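Local structure of hypothetical protein AF1704 (Archaeoglobus fulgidus, 1ZBM) at residues K53-E58 against Y69-D74; D171-Q176 against D254-K259; S65-A70 against A115-K120; A28-K33 against I40-E45. The protein probably catalyses the conversion of cyclic dehypoxanthine futalosine into 1,4-dihydroxy-6-naphthoate and dihydroxyacetone, a step of menaquinone biosynthesis. One frame throughout, in Å; residues are numbered along the deposited sequence.

Interaction 1: K53-E58 against Y69-D74; sequences KAFNAE and YALLDD
The Phe55 ring carries Leu72 CD2 over one face, and Leu71 CD1 lies at its edge, close to the ring plane; the carbonyl O of Leu71 approaches obliquely, 3.6 Å from CE1. These partners belong to a type I beta turn, Tyr69 to Leu72, by which the chain leaves the short helix 66-69 and meets residues that follow helix 47-53. Both pieces flank strand 61-65 in one lobe of what appears to be a periplasmic-binding-protein (PBP) type 2 fold, and Ala54 and Leu72 also touch Ile64 of that strand. The turn is closed by Leu72 N bonding to Tyr69 O at 3.0 Å.

The contact is apolar and small, graded from a buried side to an exposed one. On the outer side, Leu71 CB sits 3.7 Å from Phe55 CE1, while its CD1 reaches CZ at 3.9 Å; Tyr112 meets both residues as a further neighbour. Inward, Leu72 has CG between the backbone N and the carbonyl carbon (chi1 41°), a crowded position, and its CD2 branch serves two partners. It is a looser 4.4 Å from Phe55 CE2, but packs against the methyl of Ala54, with CD2 and CB separated by 3.6 Å.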
# COMPACT_ATOMS: atom_id res chain seq x y z
N LYS A 53 -4.90 9.78 9.76
CA LYS A 53 -4.58 9.79 11.19
C LYS A 53 -3.09 10.02 11.43
O LYS A 53 -2.69 10.43 12.52
CB LYS A 53 -4.99 8.47 11.85
CG LYS A 53 -6.48 8.30 12.01
CD LYS A 53 -6.75 7.14 12.93
CE LYS A 53 -8.16 7.18 13.48
NZ LYS A 53 -8.35 6.07 14.47
N ALA A 54 -2.29 9.77 10.40
CA ALA A 54 -0.84 9.96 10.50
C ALA A 54 -0.46 11.43 10.62
O ALA A 54 0.67 11.76 10.97
CB ALA A 54 -0.16 9.33 9.27
N PHE A 55 -1.41 12.31 10.30
CA PHE A 55 -1.17 13.75 10.38
C PHE A 55 -1.19 14.23 11.82
O PHE A 55 -0.88 15.38 12.10
CB PHE A 55 -2.24 14.50 9.58
CG PHE A 55 -1.99 14.50 8.10
CD1 PHE A 55 -1.12 15.43 7.53
CD2 PHE A 55 -2.59 13.53 7.29
CE1 PHE A 55 -0.85 15.39 6.16
CE2 PHE A 55 -2.32 13.49 5.93
CZ PHE A 55 -1.45 14.41 5.36
N ASN A 56 -1.55 13.33 12.73
CA ASN A 56 -1.59 13.64 14.14
C ASN A 56 -0.55 12.80 14.91
O ASN A 56 -0.44 12.88 16.13
CB ASN A 56 -3.00 13.39 14.70
CG ASN A 56 -4.05 14.34 14.11
OD1 ASN A 56 -4.09 15.53 14.43
ND2 ASN A 56 -4.91 13.81 13.24
N ALA A 57 0.21 11.99 14.18
CA ALA A 57 1.24 11.13 14.79
C ALA A 57 0.58 10.26 15.85
O ALA A 57 1.07 10.14 16.97
CB ALA A 57 2.34 11.98 15.41
N GLU A 58 -0.55 9.66 15.47
CA GLU A 58 -1.34 8.82 16.35
C GLU A 58 -0.64 7.56 16.83
O GLU A 58 -0.60 7.29 18.02
CB GLU A 58 -2.64 8.44 15.64
CG GLU A 58 -3.64 7.73 16.55
CD GLU A 58 -4.71 8.67 17.08
OE1 GLU A 58 -5.69 8.93 16.34
OE2 GLU A 58 -4.56 9.16 18.23
N TYR A 69 3.28 9.91 2.93
CA TYR A 69 4.54 10.07 3.65
C TYR A 69 5.22 11.40 3.38
O TYR A 69 5.83 11.99 4.28
CB TYR A 69 5.51 8.94 3.29
CG TYR A 69 6.84 9.07 4.01
CD1 TYR A 69 6.91 8.90 5.39
CD2 TYR A 69 7.99 9.47 3.33
CE1 TYR A 69 8.09 9.13 6.08
CE2 TYR A 69 9.19 9.71 4.03
CZ TYR A 69 9.21 9.54 5.41
OH TYR A 69 10.35 9.80 6.13
N ALA A 70 5.12 11.88 2.14
CA ALA A 70 5.76 13.15 1.80
C ALA A 70 5.19 14.32 2.61
O ALA A 70 5.85 15.34 2.78
CB ALA A 70 5.62 13.42 0.31
N LEU A 71 3.97 14.14 3.13
CA LEU A 71 3.31 15.17 3.93
C LEU A 71 3.45 14.95 5.44
O LEU A 71 2.77 15.61 6.24
CB LEU A 71 1.82 15.24 3.57
CG LEU A 71 1.41 15.75 2.18
CD1 LEU A 71 -0.03 15.37 1.88
CD2 LEU A 71 1.59 17.26 2.11
N LEU A 72 4.33 14.03 5.84
CA LEU A 72 4.53 13.76 7.26
C LEU A 72 5.89 13.16 7.60
O LEU A 72 6.04 12.43 8.58
CB LEU A 72 3.39 12.89 7.78
CG LEU A 72 2.98 11.78 6.83
CD1 LEU A 72 3.76 10.52 7.18
CD2 LEU A 72 1.48 11.52 6.94
N ASP A 73 6.89 13.50 6.78
CA ASP A 73 8.25 13.02 6.97
C ASP A 73 8.96 13.82 8.06
O ASP A 73 10.15 13.62 8.32
CB ASP A 73 9.01 13.11 5.64
CG ASP A 73 9.15 14.54 5.15
OD1 ASP A 73 8.16 15.29 5.17
OD2 ASP A 73 10.27 14.92 4.73
N ASP A 74 8.22 14.72 8.70
CA ASP A 74 8.76 15.54 9.79
C ASP A 74 8.63 14.80 11.13
O ASP A 74 9.50 14.90 12.00
CB ASP A 74 8.02 16.89 9.87
CG ASP A 74 6.51 16.75 9.99
OD1 ASP A 74 5.90 16.04 9.16
OD2 ASP A 74 5.91 17.36 10.92

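Interaction 2: D171-Q176 against D254-K259; sequences DWWSEQ and DAALKK
Trp173 and Ala256 are the nearest pair along one part of the contact, with CA atoms 10.1 Å apart, and Gln176 and Lys259 form a second at 9.2 Å. At this spacing the backbones do not touch, and the indole of Trp173 fills most of the interval up to Ala256. Residues 171-176 lie on helix 169-174 and run on into a turn; 254-259 is a continuous piece of helix 251-265.

In Trp173, CG lies trans to the backbone N (chi1 160°), which sends the six-membered ring outward until its CZ2 is 3.8 Å from Ala256 CB. The neighbouring CH2 comes 3.5 Å from Ala256 O, with the oxygen near the indole plane, at the ring edge. The indole N-H is used elsewhere: NE1 bonds to Leu179 O, which helps to fix the rotation of the ring. Leu118, Leu181 and Pro182 pack around the same side chain. To one side, Lys259 CE is a distant 4.4 Å from Gln176 O. Gln176 itself folds back, its NE2 donating to Trp172 O at 3.1 Å (N-H...O angle 151°) and lying 3.5 Å above the plane of the Trp172 ring, displaced toward its rim.

Chemically, then, the two helices meet through an aromatic edge set against a methyl and a carbonyl oxygen, so shape and dispersion probably matter more here than directed polar bonds.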
# COMPACT_ATOMS: atom_id res chain seq x y z
N ASP A 171 2.77 0.93 -16.36
CA ASP A 171 3.34 1.24 -17.67
C ASP A 171 3.65 2.72 -17.73
O ASP A 171 4.66 3.14 -18.31
CB ASP A 171 2.38 0.90 -18.81
CG ASP A 171 2.10 -0.57 -18.89
OD1 ASP A 171 3.04 -1.37 -18.66
OD2 ASP A 171 0.95 -0.93 -19.20
N TRP A 172 2.78 3.52 -17.13
CA TRP A 172 2.99 4.96 -17.13
C TRP A 172 4.23 5.33 -16.33
O TRP A 172 4.99 6.21 -16.73
CB TRP A 172 1.80 5.68 -16.54
CG TRP A 172 2.02 7.16 -16.53
CD1 TRP A 172 1.74 8.03 -17.53
CD2 TRP A 172 2.62 7.92 -15.47
NE1 TRP A 172 2.13 9.30 -17.17
CE2 TRP A 172 2.67 9.26 -15.92
CE3 TRP A 172 3.12 7.60 -14.20
CZ2 TRP A 172 3.21 10.29 -15.13
CZ3 TRP A 172 3.65 8.63 -13.42
CH2 TRP A 172 3.69 9.96 -13.89
N TRP A 173 4.43 4.67 -15.19
CA TRP A 173 5.57 4.96 -14.33
C TRP A 173 6.87 4.49 -14.97
O TRP A 173 7.90 5.15 -14.85
CB TRP A 173 5.40 4.29 -12.97
CG TRP A 173 6.67 4.12 -12.19
CD1 TRP A 173 7.49 3.02 -12.18
CD2 TRP A 173 7.22 5.05 -11.24
NE1 TRP A 173 8.51 3.21 -11.26
CE2 TRP A 173 8.37 4.44 -10.68
CE3 TRP A 173 6.85 6.33 -10.81
CZ2 TRP A 173 9.15 5.07 -9.71
CZ3 TRP A 173 7.63 6.96 -9.83
CH2 TRP A 173 8.77 6.32 -9.30
N SER A 174 6.80 3.35 -15.64
CA SER A 174 7.95 2.79 -16.30
C SER A 174 8.46 3.76 -17.38
O SER A 174 9.65 3.82 -17.66
CB SER A 174 7.58 1.44 -16.90
OG SER A 174 8.73 0.72 -17.30
N GLU A 175 7.55 4.52 -17.96
CA GLU A 175 7.92 5.49 -18.98
C GLU A 175 8.58 6.72 -18.35
O GLU A 175 9.26 7.49 -19.03
CB GLU A 175 6.69 5.92 -19.80
CG GLU A 175 6.23 4.88 -20.81
CD GLU A 175 4.92 5.24 -21.50
OE1 GLU A 175 4.53 6.44 -21.47
OE2 GLU A 175 4.28 4.34 -22.09
N GLN A 176 8.39 6.91 -17.04
CA GLN A 176 8.97 8.06 -16.35
C GLN A 176 10.35 7.76 -15.76
O GLN A 176 11.24 8.60 -15.82
CB GLN A 176 8.05 8.53 -15.22
CG GLN A 176 6.62 8.76 -15.62
CD GLN A 176 6.50 9.54 -16.91
OE1 GLN A 176 7.15 10.57 -17.09
NE2 GLN A 176 5.66 9.06 -17.81
N ASP A 254 14.82 3.51 -2.91
CA ASP A 254 15.04 4.81 -2.26
C ASP A 254 15.09 5.85 -3.37
O ASP A 254 14.58 6.96 -3.22
CB ASP A 254 16.37 4.88 -1.50
CG ASP A 254 16.43 3.98 -0.29
OD1 ASP A 254 15.40 3.83 0.42
OD2 ASP A 254 17.53 3.43 -0.02
N ALA A 255 15.73 5.50 -4.48
CA ALA A 255 15.88 6.42 -5.61
C ALA A 255 14.53 6.70 -6.24
O ALA A 255 14.25 7.83 -6.65
CB ALA A 255 16.83 5.83 -6.64
N ALA A 256 13.70 5.66 -6.33
CA ALA A 256 12.37 5.78 -6.91
C ALA A 256 11.50 6.75 -6.12
O ALA A 256 10.78 7.56 -6.70
CB ALA A 256 11.72 4.43 -7.00
N LEU A 257 11.54 6.68 -4.79
CA LEU A 257 10.75 7.60 -3.99
C LEU A 257 11.24 9.00 -4.27
O LEU A 257 10.45 9.92 -4.52
CB LEU A 257 10.91 7.34 -2.51
CG LEU A 257 9.97 6.34 -1.83
CD1 LEU A 257 10.32 6.37 -0.35
CD2 LEU A 257 8.50 6.72 -2.03
N LYS A 258 12.56 9.17 -4.21
CA LYS A 258 13.14 10.49 -4.46
C LYS A 258 12.57 11.04 -5.76
O LYS A 258 12.10 12.18 -5.80
CB LYS A 258 14.68 10.40 -4.55
CG LYS A 258 15.37 11.76 -4.48
CD LYS A 258 16.76 11.74 -5.13
CE LYS A 258 17.34 13.17 -5.24
NZ LYS A 258 18.58 13.25 -6.08
N LYS A 259 12.59 10.22 -6.81
CA LYS A 259 12.08 10.62 -8.12
C LYS A 259 10.59 10.94 -8.06
O LYS A 259 10.14 12.01 -8.50
CB LYS A 259 12.31 9.51 -9.15
CG LYS A 259 11.76 9.82 -10.53
CD LYS A 259 12.44 11.05 -11.10
CE LYS A 259 11.91 11.40 -12.46
NZ LYS A 259 12.51 12.69 -12.90

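Interaction 3: S65-A70 against A115-K120; sequences SAHAYA and ANLLLK
Two lobes of what is probably a PBP type 2 fold meet where His67 packs on Leu117. Helix 66-69 follows strand 61-65 of one five-stranded sheet, and helix 114-122 comes after strand 105-108 of the other; the CA atoms of His67 and Leu117 lie 6.5 Å apart.

The imidazole lies against Leu117 by its face. Leu117 CB stands 3.8 Å from the ring centroid, 19° off the normal, a CH-pi contact displaced toward the rim, with ND1 as its nearest ring atom at 3.7 Å. The CD2 branch of Leu117 extends the same apolar surface, reaching His67 CD2 at 3.9 Å. A chi1 of 177° puts His67 CG on the far side from the backbone N, extending the ring to the neighbouring helix. There ND1 bonds to Thr113 O, and the His67 backbone N bonds to Thr114 OG1, so Thr113, just ahead of helix 114-122, and Thr114 at its start hold the ring and the main chain.

Lys120 reaches back at about a right angle to His67, bent at chi3 (63°), and its NZ lies 3.9 Å from His67 CE1. NZ is 4.3 Å from His67 NE2, and its charge would probably disfavour a second proton there.

Thr114 and Ala115 are predicted to bind the substrate, and a helix N-terminus held against the opposite lobe is consistent with the interdomain cleft of this fold, where its members take up ligands.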
# COMPACT_ATOMS: atom_id res chain seq x y z
N SER A 65 0.76 5.19 2.71
CA SER A 65 1.07 5.36 1.29
C SER A 65 2.33 6.21 1.11
O SER A 65 2.56 7.14 1.88
CB SER A 65 -0.10 6.04 0.58
OG SER A 65 -1.26 5.23 0.63
N ALA A 66 3.14 5.90 0.10
CA ALA A 66 4.34 6.71 -0.12
C ALA A 66 3.92 8.17 -0.31
O ALA A 66 4.55 9.08 0.23
CB ALA A 66 5.11 6.21 -1.36
N HIS A 67 2.85 8.39 -1.07
CA HIS A 67 2.33 9.73 -1.31
C HIS A 67 2.18 10.48 0.02
O HIS A 67 2.82 11.51 0.25
CB HIS A 67 0.97 9.62 -2.00
CG HIS A 67 0.30 10.94 -2.24
ND1 HIS A 67 -1.01 11.04 -2.68
CD2 HIS A 67 0.75 12.22 -2.12
CE1 HIS A 67 -1.33 12.31 -2.82
NE2 HIS A 67 -0.29 13.05 -2.48
N ALA A 68 1.32 9.95 0.89
CA ALA A 68 1.05 10.55 2.19
C ALA A 68 2.33 10.84 2.97
O ALA A 68 2.46 11.90 3.59
CB ALA A 68 0.15 9.63 2.99
N TYR A 69 3.28 9.91 2.93
CA TYR A 69 4.54 10.07 3.65
C TYR A 69 5.22 11.40 3.38
O TYR A 69 5.83 11.99 4.28
CB TYR A 69 5.51 8.94 3.29
CG TYR A 69 6.84 9.07 4.01
CD1 TYR A 69 6.91 8.90 5.39
CD2 TYR A 69 7.99 9.47 3.33
CE1 TYR A 69 8.09 9.13 6.08
CE2 TYR A 69 9.19 9.71 4.03
CZ TYR A 69 9.21 9.54 5.41
OH TYR A 69 10.35 9.80 6.13
N ALA A 70 5.12 11.88 2.14
CA ALA A 70 5.76 13.15 1.80
C ALA A 70 5.19 14.32 2.61
O ALA A 70 5.85 15.34 2.78
CB ALA A 70 5.62 13.42 0.31
N ALA A 115 -1.44 5.70 -5.47
CA ALA A 115 -2.14 5.49 -6.73
C ALA A 115 -2.83 6.77 -7.19
O ALA A 115 -2.97 7.00 -8.40
CB ALA A 115 -3.17 4.37 -6.59
N ASN A 116 -3.27 7.60 -6.26
CA ASN A 116 -3.92 8.84 -6.66
C ASN A 116 -2.89 9.80 -7.21
O ASN A 116 -3.10 10.42 -8.25
CB ASN A 116 -4.66 9.48 -5.49
CG ASN A 116 -6.07 9.87 -5.87
OD1 ASN A 116 -6.29 10.55 -6.88
ND2 ASN A 116 -7.03 9.43 -5.07
N LEU A 117 -1.78 9.93 -6.50
CA LEU A 117 -0.70 10.81 -6.93
C LEU A 117 -0.32 10.44 -8.36
O LEU A 117 -0.19 11.31 -9.22
CB LEU A 117 0.51 10.66 -5.99
CG LEU A 117 1.76 11.47 -6.35
CD1 LEU A 117 1.42 12.95 -6.43
CD2 LEU A 117 2.84 11.23 -5.29
N LEU A 118 -0.14 9.14 -8.62
CA LEU A 118 0.20 8.66 -9.96
C LEU A 118 -0.85 9.07 -11.01
O LEU A 118 -0.50 9.56 -12.09
CB LEU A 118 0.36 7.13 -9.97
CG LEU A 118 1.60 6.56 -9.30
CD1 LEU A 118 1.46 5.04 -9.09
CD2 LEU A 118 2.81 6.87 -10.14
N LEU A 119 -2.12 8.87 -10.68
CA LEU A 119 -3.19 9.23 -11.59
C LEU A 119 -3.12 10.73 -11.89
O LEU A 119 -3.17 11.14 -13.05
CB LEU A 119 -4.55 8.88 -10.98
CG LEU A 119 -5.82 9.21 -11.79
CD1 LEU A 119 -5.80 8.46 -13.11
CD2 LEU A 119 -7.07 8.83 -10.99
N LYS A 120 -3.00 11.54 -10.84
CA LYS A 120 -2.91 12.99 -10.99
C LYS A 120 -1.70 13.41 -11.82
O LYS A 120 -1.66 14.53 -12.32
CB LYS A 120 -2.86 13.64 -9.60
CG LYS A 120 -4.17 13.48 -8.80
CD LYS A 120 -3.94 13.52 -7.30
CE LYS A 120 -3.38 14.85 -6.86
NZ LYS A 120 -2.87 14.77 -5.46

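Interaction 4: A28-K33 against I40-E45; sequences AMTHGK and IEHVIE
Two kinds of contact join Met29 and Thr30 to Ile40 and His42: those made to the imidazole and one purely apolar touch. Of the first kind, the more direct is a CH-pi contact, with the methyl CG2 of Thr30 3.8 Å from the centroid of the His42 ring and only 12° off its normal. The methyl is thus centred over that face. Ile40 CG2, from the strand itself, lies over the opposite face nearer the rim, so the imidazole is sandwiched between two aliphatic branches. Selenomethionine Met29 approaches differently: its SE is at the ring edge, 5.0 Å from the centroid and 76° off the normal, in a sulfur-aromatic type of contact.

The apolar touch is between Met29 SE and Ile40 CD1, 3.8 Å apart, where the side chains cross at about a right angle. Thr30 can present its methyl because chi1 of 51° turns the hydroxyl back to its own helix; OG1 is hydrogen-bonded with Phe26 O and Tyr27 O. Ala203 of helix 194-213 also meets Met29, and the ring of His16 meets that of His42.

The end of a helix is set here on the face of a sheet, as in a beta-alpha-beta crossover: helix 20-30 links the parallel neighbours 11-16 and 39-44, the latter the edge strand of the sheet.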
# COMPACT_ATOMS: atom_id res chain seq x y z
N ALA A 28 3.01 -13.86 11.33
CA ALA A 28 3.93 -14.35 12.35
C ALA A 28 3.88 -13.50 13.61
O ALA A 28 3.95 -14.03 14.73
CB ALA A 28 5.36 -14.38 11.79
N MSE A 29 3.77 -12.18 13.44
CA MSE A 29 3.74 -11.28 14.58
C MSE A 29 2.41 -11.31 15.32
O MSE A 29 2.37 -11.29 16.55
CB MSE A 29 4.06 -9.85 14.13
CG MSE A 29 4.41 -8.90 15.27
SE MSE A 29 4.75 -7.08 14.65
CE MSE A 29 6.57 -7.31 14.03
N THR A 30 1.31 -11.38 14.57
CA THR A 30 -0.02 -11.42 15.16
C THR A 30 -0.33 -12.76 15.86
O THR A 30 -1.35 -12.88 16.55
CB THR A 30 -1.10 -11.14 14.10
OG1 THR A 30 -0.91 -12.00 12.97
CG2 THR A 30 -1.04 -9.69 13.64
N HIS A 31 0.53 -13.75 15.68
CA HIS A 31 0.30 -15.05 16.32
C HIS A 31 1.40 -15.46 17.29
O HIS A 31 1.70 -16.64 17.42
CB HIS A 31 0.11 -16.15 15.27
CG HIS A 31 -1.21 -16.09 14.58
ND1 HIS A 31 -1.59 -15.02 13.79
CD2 HIS A 31 -2.25 -16.95 14.57
CE1 HIS A 31 -2.81 -15.23 13.32
NE2 HIS A 31 -3.24 -16.40 13.79
N GLY A 32 1.99 -14.48 17.96
CA GLY A 32 3.03 -14.76 18.93
C GLY A 32 4.15 -15.65 18.43
O GLY A 32 4.84 -16.28 19.23
N LYS A 33 4.33 -15.69 17.11
CA LYS A 33 5.38 -16.51 16.51
C LYS A 33 6.70 -15.74 16.46
O LYS A 33 7.73 -16.29 16.08
CB LYS A 33 4.97 -16.92 15.09
CG LYS A 33 3.68 -17.72 15.01
CD LYS A 33 3.88 -19.19 15.38
CE LYS A 33 4.70 -19.92 14.31
NZ LYS A 33 5.08 -21.32 14.69
N ILE A 40 3.27 -5.22 21.84
CA ILE A 40 2.56 -4.65 20.70
C ILE A 40 1.05 -4.77 20.70
O ILE A 40 0.48 -5.83 21.01
CB ILE A 40 3.09 -5.28 19.39
CG1 ILE A 40 4.61 -5.11 19.31
CG2 ILE A 40 2.41 -4.66 18.19
CD1 ILE A 40 5.29 -6.01 18.30
N GLU A 41 0.39 -3.68 20.33
CA GLU A 41 -1.06 -3.64 20.22
C GLU A 41 -1.37 -3.32 18.76
O GLU A 41 -1.01 -2.25 18.26
CB GLU A 41 -1.65 -2.54 21.12
CG GLU A 41 -3.19 -2.54 21.18
CD GLU A 41 -3.78 -1.17 21.46
OE1 GLU A 41 -3.19 -0.41 22.26
OE2 GLU A 41 -4.86 -0.85 20.89
N HIS A 42 -2.04 -4.24 18.09
CA HIS A 42 -2.38 -4.04 16.69
C HIS A 42 -3.70 -3.31 16.50
O HIS A 42 -4.68 -3.54 17.22
CB HIS A 42 -2.47 -5.39 15.96
CG HIS A 42 -1.16 -6.08 15.81
ND1 HIS A 42 -0.67 -6.97 16.75
CD2 HIS A 42 -0.21 -6.00 14.84
CE1 HIS A 42 0.52 -7.40 16.37
NE2 HIS A 42 0.82 -6.83 15.21
N VAL A 43 -3.69 -2.43 15.51
CA VAL A 43 -4.83 -1.63 15.13
C VAL A 43 -4.95 -1.77 13.63
O VAL A 43 -4.03 -1.41 12.90
CB VAL A 43 -4.61 -0.14 15.50
CG1 VAL A 43 -5.84 0.66 15.11
CG2 VAL A 43 -4.34 -0.00 17.01
N ILE A 44 -6.08 -2.32 13.17
CA ILE A 44 -6.33 -2.54 11.75
C ILE A 44 -7.35 -1.54 11.21
O ILE A 44 -8.47 -1.48 11.70
CB ILE A 44 -6.89 -3.97 11.50
CG1 ILE A 44 -5.94 -5.00 12.09
CG2 ILE A 44 -7.14 -4.20 10.02
CD1 ILE A 44 -6.20 -5.24 13.54
N GLU A 45 -6.95 -0.78 10.21
CA GLU A 45 -7.82 0.22 9.62
C GLU A 45 -7.43 0.44 8.16
O GLU A 45 -6.30 0.15 7.76
CB GLU A 45 -7.70 1.53 10.39
CG GLU A 45 -8.45 1.54 11.71
CD GLU A 45 -8.14 2.78 12.52
OE1 GLU A 45 -8.91 3.12 13.44
OE2 GLU A 45 -7.10 3.42 12.25

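How the interactions relate
Interactions 1 and 3 share Tyr69 and Ala70, so the short helix 66-69 meets helix 114-122, while the turn by which the chain leaves 66-69 meets 53-58; their centres are 13 Å apart. Interaction 3 also touches interaction 2: Leu257 CD2 packs 3.5 Å from Ala66 CB, and Trp172 CZ3 lies 3.8 Å from Leu118 CD2. Interaction 4, centred about 32 Å from interaction 2, is reached from interaction 1 by a salt bridge, Lys53 NZ to Glu45 OE1 at 3.2 Å. Of the predicted substrate site, Ala115 opens segment 115-120 but points away from 65-70, and the Thr114 side chain is about 7 Å from that of Trp173 and about 11 Å from that of Leu71.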